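Local structure of CurD (5KP7) at residues S34-A39 with K425-L430; N250-Y255 with E260-R265; L312-Q317 with I334-F339. The protein probably catalyses a condensation of the hydroxymethylglutaryl-CoA synthase type, and binds 4'-phosphopantetheine in a pocket of its thiolase-like fold. The protein carries 3 engineered substitutions. All coordinates share one frame; numbering follows the deposited sequence.

Contact 1: S34-A39 with K425-L430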
# COMPACT_ATOMS: atom_id res chain seq x y z
N SER A 34 -0.61 -15.19 -3.29
CA SER A 34 -1.67 -15.47 -2.34
C SER A 34 -1.75 -14.32 -1.33
O SER A 34 -0.76 -13.63 -1.09
CB SER A 34 -1.41 -16.82 -1.69
OG SER A 34 -2.36 -17.08 -0.67
N VAL A 35 -2.96 -14.10 -0.81
CA VAL A 35 -3.26 -12.92 0.02
C VAL A 35 -3.84 -13.37 1.36
O VAL A 35 -4.62 -14.34 1.38
CB VAL A 35 -4.32 -12.05 -0.69
CG1 VAL A 35 -4.87 -10.94 0.22
CG2 VAL A 35 -3.76 -11.49 -1.98
N TYR A 36 -3.52 -12.67 2.45
CA TYR A 36 -4.28 -12.78 3.69
C TYR A 36 -4.70 -11.38 4.09
O TYR A 36 -3.84 -10.55 4.39
CB TYR A 36 -3.48 -13.45 4.79
CG TYR A 36 -4.21 -13.53 6.12
CD1 TYR A 36 -5.41 -14.22 6.24
CD2 TYR A 36 -3.71 -12.92 7.25
CE1 TYR A 36 -6.09 -14.30 7.45
CE2 TYR A 36 -4.39 -12.99 8.47
CZ TYR A 36 -5.58 -13.68 8.56
OH TYR A 36 -6.28 -13.81 9.76
N GLY A 37 -6.01 -11.14 4.07
CA GLY A 37 -6.58 -9.82 4.36
C GLY A 37 -7.17 -9.69 5.75
O GLY A 37 -8.05 -8.85 5.97
N GLY A 38 -6.69 -10.53 6.65
CA GLY A 38 -7.06 -10.49 8.07
C GLY A 38 -8.28 -11.31 8.39
O GLY A 38 -8.93 -11.88 7.50
N ALA A 39 -8.57 -11.40 9.68
CA ALA A 39 -9.73 -12.16 10.16
C ALA A 39 -10.93 -11.28 10.50
O ALA A 39 -12.06 -11.78 10.69
CB ALA A 39 -9.32 -12.97 11.38
N LYS A 425 -10.28 -23.38 10.26
CA LYS A 425 -9.90 -22.97 8.91
C LYS A 425 -8.44 -23.22 8.55
O LYS A 425 -8.04 -22.92 7.45
CB LYS A 425 -10.23 -21.51 8.71
CG LYS A 425 -11.73 -21.25 8.66
CD LYS A 425 -11.99 -19.85 8.14
CE LYS A 425 -13.45 -19.63 7.78
NZ LYS A 425 -14.42 -20.27 8.71
N GLY A 426 -7.65 -23.76 9.46
CA GLY A 426 -6.24 -23.99 9.20
C GLY A 426 -5.45 -22.69 9.15
O GLY A 426 -4.58 -22.54 8.30
N ARG A 427 -5.75 -21.82 10.11
CA ARG A 427 -5.12 -20.50 10.28
C ARG A 427 -4.02 -20.56 11.31
O ARG A 427 -4.21 -21.19 12.36
CB ARG A 427 -6.15 -19.52 10.84
CG ARG A 427 -7.25 -19.13 9.89
CD ARG A 427 -6.85 -17.95 9.02
NE ARG A 427 -7.99 -17.61 8.22
CZ ARG A 427 -8.88 -16.67 8.52
NH1 ARG A 427 -8.72 -15.91 9.59
NH2 ARG A 427 -9.91 -16.49 7.72
N LEU A 428 -2.91 -19.87 11.06
CA LEU A 428 -1.92 -19.69 12.09
C LEU A 428 -2.26 -18.46 12.94
O LEU A 428 -2.63 -17.39 12.42
CB LEU A 428 -0.52 -19.58 11.48
CG LEU A 428 0.62 -19.82 12.47
CD1 LEU A 428 0.74 -21.31 12.76
CD2 LEU A 428 1.92 -19.23 12.01
N VAL A 429 -2.11 -18.62 14.25
CA VAL A 429 -2.25 -17.54 15.22
C VAL A 429 -1.03 -17.51 16.15
O VAL A 429 -0.31 -18.52 16.30
CB VAL A 429 -3.58 -17.60 16.03
CG1 VAL A 429 -4.77 -17.48 15.10
CG2 VAL A 429 -3.67 -18.84 16.86
N LEU A 430 -0.84 -16.35 16.78
CA LEU A 430 0.15 -16.17 17.85
C LEU A 430 -0.43 -16.67 19.16
O LEU A 430 -1.39 -16.09 19.69
CB LEU A 430 0.58 -14.69 17.98
CG LEU A 430 1.58 -14.33 19.08
CD1 LEU A 430 2.96 -14.94 18.84
CD2 LEU A 430 1.63 -12.82 19.24

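Contact 2: N250-Y255 with E260-R265. With SO4 (sulfate ion), chain D.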
# COMPACT_ATOMS: atom_id res chain seq x y z
N ASN A 250 8.76 11.13 -11.57
CA ASN A 250 10.19 10.93 -11.85
C ASN A 250 10.57 9.47 -12.02
O ASN A 250 11.40 9.16 -12.86
CB ASN A 250 11.08 11.62 -10.79
CG ASN A 250 11.16 13.12 -10.97
OD1 ASN A 250 11.80 13.59 -11.90
ND2 ASN A 250 10.54 13.87 -10.09
N ALA A 251 9.97 8.56 -11.26
CA ALA A 251 10.21 7.14 -11.51
C ALA A 251 9.73 6.69 -12.90
O ALA A 251 10.41 5.94 -13.61
CB ALA A 251 9.58 6.30 -10.41
N TYR A 252 8.55 7.15 -13.28
CA TYR A 252 8.04 6.86 -14.61
C TYR A 252 8.93 7.46 -15.70
O TYR A 252 9.19 6.81 -16.70
CB TYR A 252 6.57 7.29 -14.79
CG TYR A 252 6.07 6.92 -16.17
CD1 TYR A 252 5.79 5.59 -16.49
CD2 TYR A 252 5.93 7.89 -17.18
CE1 TYR A 252 5.40 5.22 -17.76
CE2 TYR A 252 5.54 7.52 -18.44
CZ TYR A 252 5.27 6.19 -18.73
OH TYR A 252 4.85 5.85 -20.00
N ARG A 253 9.43 8.68 -15.49
CA ARG A 253 10.34 9.30 -16.48
C ARG A 253 11.57 8.43 -16.69
O ARG A 253 12.01 8.25 -17.81
CB ARG A 253 10.76 10.71 -16.07
CG ARG A 253 11.76 11.33 -17.06
CD ARG A 253 11.99 12.82 -16.90
NE ARG A 253 10.73 13.57 -16.98
CZ ARG A 253 10.15 14.24 -15.97
NH1 ARG A 253 10.70 14.30 -14.76
NH2 ARG A 253 9.01 14.87 -16.19
N HIS A 254 12.11 7.89 -15.59
CA HIS A 254 13.29 7.02 -15.67
C HIS A 254 12.97 5.76 -16.47
O HIS A 254 13.75 5.34 -17.34
CB HIS A 254 13.78 6.71 -14.24
CG HIS A 254 15.13 6.06 -14.18
ND1 HIS A 254 15.47 5.14 -13.22
CD2 HIS A 254 16.22 6.20 -14.97
CE1 HIS A 254 16.71 4.75 -13.39
NE2 HIS A 254 17.19 5.38 -14.46
N TYR A 255 11.79 5.18 -16.24
CA TYR A 255 11.35 4.03 -17.01
C TYR A 255 11.22 4.40 -18.51
O TYR A 255 11.70 3.67 -19.39
CB TYR A 255 10.04 3.52 -16.43
CG TYR A 255 9.36 2.38 -17.15
CD1 TYR A 255 8.66 2.60 -18.33
CD2 TYR A 255 9.33 1.09 -16.59
CE1 TYR A 255 7.99 1.57 -18.97
CE2 TYR A 255 8.66 0.06 -17.22
CZ TYR A 255 7.98 0.30 -18.41
OH TYR A 255 7.30 -0.72 -19.05
N GLU A 260 12.11 2.69 -24.89
CA GLU A 260 11.87 3.66 -25.95
C GLU A 260 10.49 3.52 -26.58
O GLU A 260 10.07 2.44 -26.95
CB GLU A 260 12.97 3.57 -27.03
CG GLU A 260 12.84 4.64 -28.11
CD GLU A 260 13.90 4.51 -29.19
OE1 GLU A 260 13.57 4.80 -30.36
OE2 GLU A 260 15.04 4.12 -28.87
N GLY A 261 9.76 4.63 -26.67
CA GLY A 261 8.46 4.66 -27.32
C GLY A 261 7.28 4.30 -26.42
O GLY A 261 6.14 4.25 -26.88
N VAL A 262 7.53 4.04 -25.15
CA VAL A 262 6.43 3.72 -24.24
C VAL A 262 5.48 4.91 -24.10
O VAL A 262 5.92 6.06 -24.13
CB VAL A 262 6.94 3.21 -22.89
CG1 VAL A 262 7.50 4.34 -22.03
CG2 VAL A 262 5.83 2.47 -22.15
N ASP A 263 4.19 4.62 -23.99
CA ASP A 263 3.14 5.64 -23.85
C ASP A 263 2.31 5.33 -22.62
O ASP A 263 1.89 4.20 -22.46
CB ASP A 263 2.24 5.66 -25.09
CG ASP A 263 1.24 6.79 -25.05
OD1 ASP A 263 1.56 7.87 -25.60
OD2 ASP A 263 0.15 6.60 -24.47
N TYR A 264 2.07 6.33 -21.77
CA TYR A 264 1.41 6.10 -20.50
C TYR A 264 -0.03 5.60 -20.65
O TYR A 264 -0.50 4.87 -19.80
CB TYR A 264 1.43 7.36 -19.65
CG TYR A 264 0.97 7.19 -18.23
CD1 TYR A 264 1.77 6.52 -17.28
CD2 TYR A 264 -0.23 7.72 -17.81
CE1 TYR A 264 1.35 6.36 -15.98
CE2 TYR A 264 -0.65 7.58 -16.50
CZ TYR A 264 0.16 6.91 -15.59
OH TYR A 264 -0.23 6.77 -14.29
N ARG A 265 -0.71 5.99 -21.73
CA ARG A 265 -2.04 5.43 -22.02
C ARG A 265 -1.94 4.14 -22.81
O ARG A 265 -2.53 3.14 -22.43
CB ARG A 265 -2.93 6.41 -22.77
CG ARG A 265 -4.32 5.83 -23.03
CD ARG A 265 -5.38 6.86 -23.35
NE ARG A 265 -4.88 7.94 -24.18
CZ ARG A 265 -5.29 9.22 -24.15
NH1 ARG A 265 -6.25 9.64 -23.32
NH2 ARG A 265 -4.72 10.09 -24.98
S SO4 D . 6.57 -2.20 -23.05
O1 SO4 D . 6.47 -1.38 -21.81
O2 SO4 D . 7.24 -3.49 -22.75
O3 SO4 D . 7.36 -1.46 -24.06
O4 SO4 D . 5.21 -2.43 -23.58
O HOH W 1 5.57 7.67 -21.84

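Contact 3: L312-Q317 with I334-F339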
# COMPACT_ATOMS: atom_id res chain seq x y z
N LEU A 312 -8.18 -0.97 -7.30
CA LEU A 312 -8.62 -0.41 -6.01
C LEU A 312 -9.61 -1.28 -5.25
O LEU A 312 -9.80 -1.09 -4.07
CB LEU A 312 -9.19 1.00 -6.20
CG LEU A 312 -8.16 1.98 -6.76
CD1 LEU A 312 -8.83 3.33 -7.00
CD2 LEU A 312 -6.96 2.15 -5.83
N VAL A 313 -10.27 -2.21 -5.92
CA VAL A 313 -11.36 -2.96 -5.32
C VAL A 313 -10.93 -3.63 -4.01
O VAL A 313 -11.60 -3.45 -3.00
CB VAL A 313 -11.95 -3.99 -6.31
CG1 VAL A 313 -12.95 -4.91 -5.64
CG2 VAL A 313 -12.60 -3.26 -7.49
N TYR A 314 -9.89 -4.45 -4.05
CA TYR A 314 -9.47 -5.13 -2.81
C TYR A 314 -8.80 -4.18 -1.83
O TYR A 314 -8.95 -4.34 -0.62
CB TYR A 314 -8.55 -6.31 -3.08
CG TYR A 314 -9.16 -7.44 -3.87
CD1 TYR A 314 -10.54 -7.65 -3.89
CD2 TYR A 314 -8.36 -8.29 -4.60
CE1 TYR A 314 -11.08 -8.69 -4.62
CE2 TYR A 314 -8.88 -9.33 -5.33
CZ TYR A 314 -10.25 -9.54 -5.33
OH TYR A 314 -10.82 -10.57 -6.06
N CYS A 315 -8.11 -3.17 -2.34
CA CYS A 315 -7.48 -2.17 -1.47
C CYS A 315 -8.51 -1.49 -0.57
O CYS A 315 -8.23 -1.26 0.62
CB CYS A 315 -6.71 -1.14 -2.32
SG CYS A 315 -5.27 -1.85 -3.14
N GLN A 316 -9.70 -1.22 -1.10
CA GLN A 316 -10.80 -0.58 -0.35
C GLN A 316 -11.34 -1.43 0.79
O GLN A 316 -12.07 -0.90 1.62
CB GLN A 316 -12.00 -0.27 -1.25
CG GLN A 316 -11.73 0.79 -2.26
CD GLN A 316 -12.99 1.07 -3.09
OE1 GLN A 316 -13.61 0.16 -3.68
NE2 GLN A 316 -13.41 2.31 -3.09
N GLN A 317 -11.08 -2.74 0.74
CA GLN A 317 -11.56 -3.69 1.72
C GLN A 317 -10.56 -3.99 2.84
O GLN A 317 -10.92 -4.59 3.85
CB GLN A 317 -11.94 -5.00 1.01
CG GLN A 317 -13.14 -4.80 0.09
CD GLN A 317 -13.50 -6.08 -0.61
OE1 GLN A 317 -13.97 -7.03 0.03
NE2 GLN A 317 -13.26 -6.14 -1.91
N ILE A 334 -5.99 -8.10 -11.51
CA ILE A 334 -6.12 -9.38 -12.22
C ILE A 334 -7.53 -9.95 -12.06
O ILE A 334 -8.18 -10.34 -13.05
CB ILE A 334 -5.07 -10.41 -11.75
CG1 ILE A 334 -3.69 -9.90 -12.15
CG2 ILE A 334 -5.33 -11.79 -12.38
CD1 ILE A 334 -2.55 -10.62 -11.51
N ASP A 335 -8.04 -9.98 -10.83
CA ASP A 335 -9.38 -10.51 -10.59
C ASP A 335 -10.52 -9.68 -11.16
O ASP A 335 -11.53 -10.22 -11.64
CB ASP A 335 -9.62 -10.69 -9.09
CG ASP A 335 -8.99 -11.94 -8.54
OD1 ASP A 335 -8.36 -12.73 -9.30
OD2 ASP A 335 -9.10 -12.10 -7.32
N ASN A 336 -10.36 -8.36 -11.13
CA ASN A 336 -11.45 -7.45 -11.47
C ASN A 336 -11.40 -6.83 -12.86
O ASN A 336 -12.42 -6.31 -13.33
CB ASN A 336 -11.55 -6.37 -10.38
CG ASN A 336 -11.93 -6.97 -9.05
OD1 ASN A 336 -13.06 -7.43 -8.87
ND2 ASN A 336 -11.00 -7.00 -8.13
N GLY A 337 -10.28 -6.95 -13.54
CA GLY A 337 -10.11 -6.49 -14.91
C GLY A 337 -10.40 -7.58 -15.93
O GLY A 337 -10.81 -8.68 -15.57
N ASP A 338 -10.17 -7.29 -17.21
CA ASP A 338 -10.47 -8.21 -18.30
C ASP A 338 -9.18 -8.76 -18.87
O ASP A 338 -8.32 -7.96 -19.32
CB ASP A 338 -11.23 -7.48 -19.41
CG ASP A 338 -11.71 -8.42 -20.49
OD1 ASP A 338 -10.87 -8.95 -21.23
OD2 ASP A 338 -12.93 -8.60 -20.61
N PHE A 339 -9.02 -10.08 -18.83
CA PHE A 339 -7.82 -10.76 -19.34
C PHE A 339 -8.22 -11.79 -20.38
O PHE A 339 -7.62 -12.85 -20.49
CB PHE A 339 -6.98 -11.33 -18.16
CG PHE A 339 -6.49 -10.26 -17.28
CD1 PHE A 339 -7.34 -9.71 -16.32
CD2 PHE A 339 -5.23 -9.68 -17.47
CE1 PHE A 339 -6.93 -8.63 -15.58
CE2 PHE A 339 -4.81 -8.61 -16.70
CZ PHE A 339 -5.69 -8.08 -15.75

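Contact 1: S34-A39 with K425-L430
The phenol oxygen of Tyr-36 is where this contact gathers: Tyr-36 OH hydrogen-bonds to Glu-73 OE2 and stands 3.2 Å from Arg-427 NH1. Tyr-36 ends strand 29-36, an inner strand of the large mixed sheet of this thiolase-like fold, while Arg-427 leads into strand 428-434, the middle of the small antiparallel sheet near the C terminus. The meeting thus joins the first strand of the chain to almost its last. Tyrosine suits the place because one rigid side chain carries a hydroxyl from the end of the sheet strand to the Glu-73 carboxylate, beside the arginine. With CG anti to the backbone N (chi1 178°), the ring extends toward Arg-427, whose NH1 comes to its edge, near the ring plane. Arginine in turn offers a flat cation. Its chain bends at chi2 (-87°), which swings the guanidinium round until one face lies against the tyrosine edge. Tyr-36 CE1 sits 3.6 Å above the guanidinium plane of Arg-427, toward the rim, and the two planes are 66° apart, so the ring meets the cation with an edge and not in a parallel stack. Arg-427 is modelled in two conformers, and these contacts belong to one of them, so the grip may be only part-time.

Gly-38 passes over one ring face, its N lying 3.6 Å above the centre of the Tyr-36 ring; its positive phi favours glycine. Elsewhere Tyr-36 packs edge-to-face with Tyr-78 of helix 75-89. Ala-39, small enough to let the guanidinium close in, completes the contact from the rim: Ala-39 CB lies in the guanidinium plane, 3.5 Å from Arg-427 NH1.

Contact 2: N250-Y255 with E260-R265
One face of the Tyr-252 ring receives the edge of Tyr-264, whereas the Tyr-255 ring meets Val-262 at its own edge. The tyrosine pair is a T-shaped (edge-to-face) stack, with centroids 5.2 Å apart and planes at 75°. Tyr-264 CD1 makes the approach, 3.8 Å above the Tyr-252 plane and toward its rim. Here helix 237-258 is covered by the loop that leads from its end to strand 270-273. One helical turn separates Tyr-252 from Tyr-255, so both rings leave the same flank of the helix, and both also meet Phe-358 edge-to-face.

Val-262 fits between the two tyrosines because its methyls diverge. With CG2 anti to the backbone N, Val-262 CG2 lies in the Tyr-255 ring plane, 3.9 Å from Tyr-255 CE1. Val-262 CG1 lies 3.7 Å from Tyr-252 OH and oblique to that ring.

The hydroxyls do the polar work. Tyr-252 OH donates to a water 2.7 Å away, and that water donates to Val-262 O at 2.8 Å, stitching helix to loop. Tyr-255 OH donates at 3.0 Å to O1 of a sulfate, probably from the crystallisation liquor, and is also bonded to Ser-360 OG. Beyond, Asp-263 forms an Asx turn, its OD2 taking the N-H of Arg-265 at 2.9 Å, while its OD1 makes a salt bridge to Lys-293.

A leucine in place of Tyr-252 would probably leave the Tyr-264 edge without an aromatic face and the bridging water without its donor. Apart from that water, then, helix and loop hold together by aromatic and aliphatic contact; phenols suit this, since their rings pack while their hydroxyls are satisfied by a water and by Ser-360.

Contact 3: L312-Q317 with I334-F339
Tightest of all here is the bond from Tyr-314 OH to Asp-335 OD2, only 2.6 Å long, which ties two consecutive helices, 309-318 and 325-336, in the half of this HMG-CoA synthase-like protein nearer its C terminus. The acceptor uses its anti lone pair, the one away from the other carboxylate oxygen. Ring and carboxylate stand nearly square, 84° apart, and Asp-335 OD2 lies at the ring edge, near its plane, so that it is also 3.4 Å from Tyr-314 CE2. Tyrosine is apt because the ring is buried while its hydroxyl reaches across to the partly exposed Asp-335; the negative charge of Asp-335 probably strengthens the bond.

Asn-336 covers one face of the same ring. Its ND2 is 3.8 Å above the Tyr-314 plane and offset toward the rim, with the amide turned 72° from the ring. That NH2 group is held by its own helix, through a hydrogen bond to Ser-332 O: with CG anti to its carbonyl carbon (chi1 -65°), the amide lies where ND2 can reach Ser-332 O and the Tyr-314 face together. A further edge of the ring faces Gln-317 NE2, which reaches back to Val-313 O in a weak bond of 3.3 Å.

Looser is the side where Val-313 meets Asn-336, both partly exposed. They come from opposite directions and touch without a bond, Val-313 CB lying 3.6 Å from Asn-336 ND2. Helix 309-318 is kinked here, and Ser-332 OG hydrogen-bonds to the N of Tyr-314, which lacks a bond to the preceding turn. Around the pair, helix 376-381 packs Ile-376, Ser-377 and Leu-380 on Tyr-314, Ala-371 of helix 365-372 touches Asp-335, and past Gly-337 the chain runs on to strand 343-351.

How the contacts relate
Followed from the N terminus, the chain leaves contact 1 at 34-39 and returns to it only at 425-430, so this contact closes a loop holding most of the protein. Contacts 2 and 3 are both nested within it, in series: 250-255 with 260-265 folds the loop after helix 237-258 back on the helix's last turns, and 312-317 with 334-339 then joins two consecutive helices. Contact 1 joins the large sheet to the small C-terminal one, while contact 2 lies across the centre of the chain from it, their centres about 38 Å apart. Contacts 1 and 3 come within about 6 Å at their nearest atoms, and Arg-383 bridges them, binding Gly-37 O and Gln-317 O.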